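Local coordinates for vacuolar protein sorting-associated protein IST1 (Saccharomyces cerevisiae, PDB 3GGY) that acts late in multivesicular-body cargo sorting, regulating recruitment of the ATPase VPS4 to ESCRT-III, and is represented by its ESCRT-III-like N-terminal domain, at residues K11-T14 / C15-C19; C77-L80 / L81-Q85; W134-N137 / V138-N142. All coordinates share one frame; numbering follows the deposited sequence.

How the contacts relate
From the N terminus the chain passes through contact 1, which joins successive turns of the long helix 8-46. Contact 2 comes where helix 50-82 ends and hands over to the short helix 84-87. Contact 3 is the corner between helix 125-135 and helix 138-147. Each joins adjoining pieces of chain and closes no loop, so the three stand in series, neither nesting nor crossing. Contacts 1 and 2 touch: Leu16 packs on Leu80, Leu81 and Val84, and Cys19 on Cys77, tying helix 8-46 to helix 50-82 and helix 84-87. Contact 3 lies apart, its centre about 18 Å from that of contact 1, but helix 125-135, leading into it, also touches Lys11, Cys15 and Leu16.

Contact 1: K11-T14 / C15-C19; sequences KLKT and CLKMC
Lys11 accepts, through its carbonyl O, the backbone N-H of Cys15 at 3.0 Å; its own ammonium turns back to the carbonyl of Ile6. Leu12 makes the apolar contact. With CG swung anti to the backbone N (chi1 179°), its branch leans along the helix, and Leu12 CG lies 3.9 Å from Leu16 CD1, the side chains crossing at a slant. The backbone bond beneath them, Leu16 N to Leu12 O, is 2.8 Å and almost straight at 173°. Val84 and Ile87 lie against Leu12, while Leu80, Val84 and Leu128 touch Leu16. Were Leu16 cut back to an alanine, a gap would probably open between Leu12 and Leu80, leaving Leu12 CG and CD1 without their neighbour. Lys13 lies alongside Lys17, pointing the same way, Lys13 CG 3.7 Å from Lys17 CE, and Lys17 N bonds to Lys13 O at 3.0 Å. Thr14 O accepts Met18 N-H at 3.1 Å, and the Thr14 hydroxyl bonds back to the carbonyl of Ile10. Leu12, Cys15 and Leu16 face neighbouring helices, and the lysines, though exposed overall, also lie against Leu81; their ammonium nitrogens, Lys13 NZ and Lys17 NZ, stay 6.6 Å apart, which probably limits their repulsion.

Contact 2: C77-L80 / L81-Q85; sequences CELL and LARVQ
This contact is the C-terminal end of helix 50-82, where Leu79 and Leu80 meet Arg83, the N-cap residue of helix 84-87. Regular i to i+4 bonding persists at Leu81 N to Cys77 O, 2.9 Å. Ala82 N reaches Glu78 O at 3.1 Å and, weakly, Leu79 O. At Arg83 the pattern shifts toward i to i+3: its N-H keeps only a weak bond to Leu79 O and gives a shorter one, 3.1 Å, to Leu80 O. That donor stands above the Leu80 carbonyl plane, 72° out of it, and misses the lone pairs. The Arg83 side chain, stretched out from CG to NE, slants across Leu79, and Leu79 CD2 sits 3.8 Å from Arg83 CD, at the edge of the guanidinium and near its plane. Val84 CG2 presses on Leu80 O at 3.1 Å. Gln85 NE2 curls back to Ala82 O, 3.2 Å away. Glu78 forms a salt bridge with Arg24 of helix 8-46, Cys77 packs on Cys19 and Ile20 of the same helix, and Leu80 on Ile105, Ala108 and Leu112 of helix 105-115. Regular bonding is thus lost gradually: Leu79 O and Leu80 O share the Arg83 N-H, and Gln85 takes up the carbonyl of Ala82.

Contact 3: W134-N137 / V138-N142; sequences WKIN and VEFVN
Between helix 125-135 and helix 138-147 the backbone leaves helical geometry at Ile136 and runs extended through Asn137 (phi -170°, psi 168°) before coiling again at Val138. Asn137 is the N-cap. Its CG is tucked between the backbone N and the carbonyl carbon (chi1 54°), a turn that brings OD1 over the first turn of the new helix. There Asn137 OD1 takes the N-H of Phe140 at 2.8 Å, the donor nearly in line with the side-chain C=O. The same N-H makes a second, weak bond to Asn137 O at 3.2 Å. The Glu139 side chain crosses that of Asn137 at about a right angle, with Glu139 CB 3.2 Å from Asn137 OD1, although the carboxylate and amide planes are turned far less from each other. On the apolar side, Ile136 CD1 sits over one face of the Phe140 ring, toward the rim, in a CH-pi contact 4.1 Å from the centroid. Ile136 CG2 meets Phe140 CB at 3.8 Å. Phe140 and Val141 pack in among the helices: Phe140 against Ile109, Arg110 and Ile113 of helix 105-115, with Leu96 of helix 93-99 touching both Phe140 and Ile136, and Val141 back on Lys129 and Ala133 of helix 125-135.

Contact 1: K11-T14 / C15-C19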
# COMPACT_ATOMS: atom_id res chain seq x y z
N LYS A 11 -14.53 -18.56 5.71
CA LYS A 11 -13.10 -18.48 5.47
C LYS A 11 -12.73 -17.09 4.97
O LYS A 11 -11.67 -16.56 5.32
CB LYS A 11 -12.67 -19.53 4.43
CG LYS A 11 -12.91 -20.96 4.87
CD LYS A 11 -12.15 -21.95 3.98
CE LYS A 11 -12.55 -21.82 2.52
NZ LYS A 11 -14.00 -22.10 2.32
N LEU A 12 -13.60 -16.49 4.17
CA LEU A 12 -13.35 -15.15 3.64
C LEU A 12 -13.41 -14.12 4.77
O LEU A 12 -12.56 -13.23 4.86
CB LEU A 12 -14.37 -14.80 2.55
CG LEU A 12 -14.26 -13.41 1.91
CD1 LEU A 12 -12.90 -13.24 1.26
CD2 LEU A 12 -15.37 -13.23 0.88
N LYS A 13 -14.42 -14.24 5.63
CA LYS A 13 -14.57 -13.32 6.74
C LYS A 13 -13.33 -13.37 7.62
O LYS A 13 -12.78 -12.33 8.00
CB LYS A 13 -15.81 -13.67 7.57
CG LYS A 13 -16.05 -12.72 8.74
CD LYS A 13 -17.33 -13.06 9.49
CE LYS A 13 -17.24 -14.42 10.17
NZ LYS A 13 -18.49 -14.77 10.92
N THR A 14 -12.90 -14.58 7.95
CA THR A 14 -11.72 -14.79 8.78
C THR A 14 -10.50 -14.15 8.13
O THR A 14 -9.69 -13.49 8.80
CB THR A 14 -11.41 -16.29 8.97
OG1 THR A 14 -12.53 -16.93 9.60
CG2 THR A 14 -10.17 -16.49 9.82
N CYS A 15 -10.36 -14.35 6.83
CA CYS A 15 -9.24 -13.81 6.07
C CYS A 15 -9.23 -12.29 6.09
O CYS A 15 -8.21 -11.67 6.40
CB CYS A 15 -9.29 -14.31 4.63
SG CYS A 15 -7.97 -13.67 3.58
N LEU A 16 -10.36 -11.68 5.74
CA LEU A 16 -10.47 -10.23 5.71
C LEU A 16 -10.20 -9.61 7.07
O LEU A 16 -9.53 -8.58 7.17
CB LEU A 16 -11.84 -9.82 5.19
CG LEU A 16 -12.09 -10.08 3.70
CD1 LEU A 16 -13.55 -9.84 3.36
CD2 LEU A 16 -11.20 -9.16 2.87
N LYS A 17 -10.71 -10.23 8.13
CA LYS A 17 -10.49 -9.69 9.47
C LYS A 17 -9.01 -9.69 9.83
O LYS A 17 -8.51 -8.73 10.43
CB LYS A 17 -11.29 -10.48 10.50
CG LYS A 17 -12.78 -10.17 10.49
CD LYS A 17 -13.52 -10.92 11.58
CE LYS A 17 -15.00 -10.58 11.59
NZ LYS A 17 -15.24 -9.14 11.88
N MET A 18 -8.31 -10.76 9.48
CA MET A 18 -6.89 -10.88 9.77
C MET A 18 -6.12 -9.88 8.92
O MET A 18 -5.17 -9.25 9.39
CB MET A 18 -6.39 -12.30 9.49
CG MET A 18 -4.92 -12.53 9.79
SD MET A 18 -4.52 -12.69 11.55
CE MET A 18 -3.98 -11.05 11.94
N CYS A 19 -6.52 -9.73 7.66
CA CYS A 19 -5.84 -8.77 6.79
C CYS A 19 -5.96 -7.36 7.35
O CYS A 19 -4.99 -6.60 7.33
CB CYS A 19 -6.42 -8.81 5.38
SG CYS A 19 -5.90 -10.25 4.42

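Contact 2: C77-L80 / L81-Q85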
# COMPACT_ATOMS: atom_id res chain seq x y z
N CYS A 77 -10.30 -3.69 2.36
CA CYS A 77 -10.62 -4.87 3.16
C CYS A 77 -11.89 -4.66 3.96
O CYS A 77 -12.72 -5.55 4.07
CB CYS A 77 -9.49 -5.20 4.12
SG CYS A 77 -8.09 -6.02 3.34
N GLU A 78 -12.03 -3.47 4.53
CA GLU A 78 -13.21 -3.16 5.33
C GLU A 78 -14.45 -3.16 4.45
O GLU A 78 -15.52 -3.61 4.87
CB GLU A 78 -13.03 -1.81 6.03
CG GLU A 78 -11.80 -1.80 6.94
CD GLU A 78 -11.60 -0.49 7.66
OE1 GLU A 78 -11.70 0.57 7.01
OE2 GLU A 78 -11.32 -0.52 8.88
N LEU A 79 -14.30 -2.67 3.23
CA LEU A 79 -15.41 -2.62 2.28
C LEU A 79 -15.90 -4.04 1.99
O LEU A 79 -17.10 -4.33 2.11
CB LEU A 79 -14.96 -1.95 0.98
CG LEU A 79 -15.98 -1.84 -0.16
CD1 LEU A 79 -15.51 -0.79 -1.15
CD2 LEU A 79 -16.15 -3.18 -0.86
N LEU A 80 -14.97 -4.91 1.62
CA LEU A 80 -15.31 -6.30 1.32
C LEU A 80 -15.88 -7.02 2.53
O LEU A 80 -16.76 -7.87 2.41
CB LEU A 80 -14.07 -7.04 0.82
CG LEU A 80 -13.49 -6.57 -0.51
CD1 LEU A 80 -12.23 -7.36 -0.84
CD2 LEU A 80 -14.54 -6.76 -1.61
N LEU A 81 -15.37 -6.68 3.71
CA LEU A 81 -15.83 -7.33 4.94
C LEU A 81 -17.30 -7.04 5.19
O LEU A 81 -18.05 -7.92 5.63
CB LEU A 81 -15.01 -6.84 6.14
CG LEU A 81 -15.42 -7.45 7.49
CD1 LEU A 81 -15.26 -8.97 7.43
CD2 LEU A 81 -14.55 -6.87 8.60
N ALA A 82 -17.72 -5.81 4.90
CA ALA A 82 -19.10 -5.41 5.10
C ALA A 82 -20.05 -5.97 4.04
O ALA A 82 -21.26 -6.00 4.24
CB ALA A 82 -19.20 -3.89 5.13
N ARG A 83 -19.49 -6.41 2.91
CA ARG A 83 -20.29 -6.95 1.82
C ARG A 83 -20.00 -8.43 1.56
O ARG A 83 -20.25 -8.93 0.46
CB ARG A 83 -20.03 -6.15 0.54
CG ARG A 83 -20.22 -4.64 0.70
CD ARG A 83 -19.87 -3.90 -0.58
NE ARG A 83 -20.01 -2.45 -0.46
CZ ARG A 83 -21.17 -1.80 -0.54
NH1 ARG A 83 -22.30 -2.46 -0.74
NH2 ARG A 83 -21.19 -0.48 -0.42
N VAL A 84 -19.47 -9.12 2.56
CA VAL A 84 -19.12 -10.53 2.43
C VAL A 84 -20.24 -11.43 1.91
O VAL A 84 -20.01 -12.30 1.08
CB VAL A 84 -18.60 -11.10 3.77
CG1 VAL A 84 -18.31 -12.59 3.63
CG2 VAL A 84 -17.35 -10.37 4.19
N GLN A 85 -21.46 -11.22 2.41
CA GLN A 85 -22.59 -12.04 1.98
C GLN A 85 -22.92 -11.89 0.50
O GLN A 85 -23.43 -12.83 -0.12
CB GLN A 85 -23.83 -11.71 2.83
CG GLN A 85 -24.27 -10.25 2.80
CD GLN A 85 -23.22 -9.30 3.36
OE1 GLN A 85 -22.71 -9.51 4.46
NE2 GLN A 85 -22.91 -8.25 2.61

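Contact 3: W134-N137 / V138-N142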
# COMPACT_ATOMS: atom_id res chain seq x y z
N TRP A 134 -10.82 -19.82 -6.53
CA TRP A 134 -11.79 -20.90 -6.38
C TRP A 134 -13.21 -20.41 -6.63
O TRP A 134 -13.99 -21.06 -7.34
CB TRP A 134 -11.71 -21.48 -4.97
CG TRP A 134 -12.76 -22.52 -4.72
CD1 TRP A 134 -12.72 -23.84 -5.09
CD2 TRP A 134 -14.04 -22.31 -4.11
NE1 TRP A 134 -13.90 -24.46 -4.76
CE2 TRP A 134 -14.74 -23.54 -4.16
CE3 TRP A 134 -14.68 -21.20 -3.54
CZ2 TRP A 134 -16.03 -23.70 -3.65
CZ3 TRP A 134 -15.97 -21.35 -3.04
CH2 TRP A 134 -16.63 -22.59 -3.10
N LYS A 135 -13.55 -19.26 -6.04
CA LYS A 135 -14.88 -18.68 -6.16
C LYS A 135 -15.23 -18.28 -7.58
O LYS A 135 -16.33 -18.57 -8.07
CB LYS A 135 -14.98 -17.46 -5.24
CG LYS A 135 -16.38 -16.90 -5.10
CD LYS A 135 -17.31 -17.92 -4.47
CE LYS A 135 -18.73 -17.39 -4.34
NZ LYS A 135 -19.63 -18.38 -3.71
N ILE A 136 -14.31 -17.59 -8.25
CA ILE A 136 -14.53 -17.17 -9.63
C ILE A 136 -13.72 -18.15 -10.48
O ILE A 136 -14.21 -19.22 -10.82
CB ILE A 136 -14.09 -15.71 -9.84
CG1 ILE A 136 -14.90 -14.80 -8.91
CG2 ILE A 136 -14.33 -15.29 -11.29
CD1 ILE A 136 -14.61 -13.32 -9.08
N ASN A 137 -12.48 -17.81 -10.81
CA ASN A 137 -11.63 -18.72 -11.58
C ASN A 137 -10.19 -18.24 -11.65
O ASN A 137 -9.88 -17.10 -11.29
CB ASN A 137 -12.20 -18.92 -12.99
CG ASN A 137 -12.43 -17.62 -13.71
OD1 ASN A 137 -11.48 -16.90 -14.01
ND2 ASN A 137 -13.68 -17.31 -14.00
N VAL A 138 -9.30 -19.12 -12.11
CA VAL A 138 -7.89 -18.78 -12.20
C VAL A 138 -7.64 -17.67 -13.21
O VAL A 138 -6.74 -16.84 -13.03
CB VAL A 138 -7.04 -20.02 -12.59
CG1 VAL A 138 -5.61 -19.60 -12.84
CG2 VAL A 138 -7.09 -21.06 -11.47
N GLU A 139 -8.44 -17.65 -14.27
CA GLU A 139 -8.31 -16.62 -15.30
C GLU A 139 -8.45 -15.23 -14.68
O GLU A 139 -7.70 -14.32 -15.03
CB GLU A 139 -9.39 -16.80 -16.38
CG GLU A 139 -9.20 -18.00 -17.29
CD GLU A 139 -9.00 -19.31 -16.54
OE1 GLU A 139 -9.89 -19.71 -15.75
OE2 GLU A 139 -7.94 -19.95 -16.74
N PHE A 140 -9.41 -15.09 -13.78
CA PHE A 140 -9.65 -13.82 -13.11
C PHE A 140 -8.41 -13.34 -12.36
O PHE A 140 -7.95 -12.22 -12.57
CB PHE A 140 -10.84 -13.96 -12.15
CG PHE A 140 -10.92 -12.86 -11.13
CD1 PHE A 140 -11.12 -11.54 -11.52
CD2 PHE A 140 -10.79 -13.15 -9.77
CE1 PHE A 140 -11.17 -10.51 -10.58
CE2 PHE A 140 -10.84 -12.13 -8.82
CZ PHE A 140 -11.03 -10.81 -9.23
N VAL A 141 -7.87 -14.19 -11.50
CA VAL A 141 -6.69 -13.80 -10.73
C VAL A 141 -5.46 -13.55 -11.59
O VAL A 141 -4.68 -12.65 -11.31
CB VAL A 141 -6.38 -14.83 -9.61
CG1 VAL A 141 -7.55 -14.90 -8.64
CG2 VAL A 141 -6.13 -16.20 -10.20
N ASN A 142 -5.27 -14.33 -12.66
CA ASN A 142 -4.12 -14.11 -13.52
C ASN A 142 -4.26 -12.80 -14.28
O ASN A 142 -3.27 -12.11 -14.55
CB ASN A 142 -3.95 -15.27 -14.51
CG ASN A 142 -3.51 -16.55 -13.83
OD1 ASN A 142 -2.92 -16.52 -12.75
ND2 ASN A 142 -3.77 -17.69 -14.47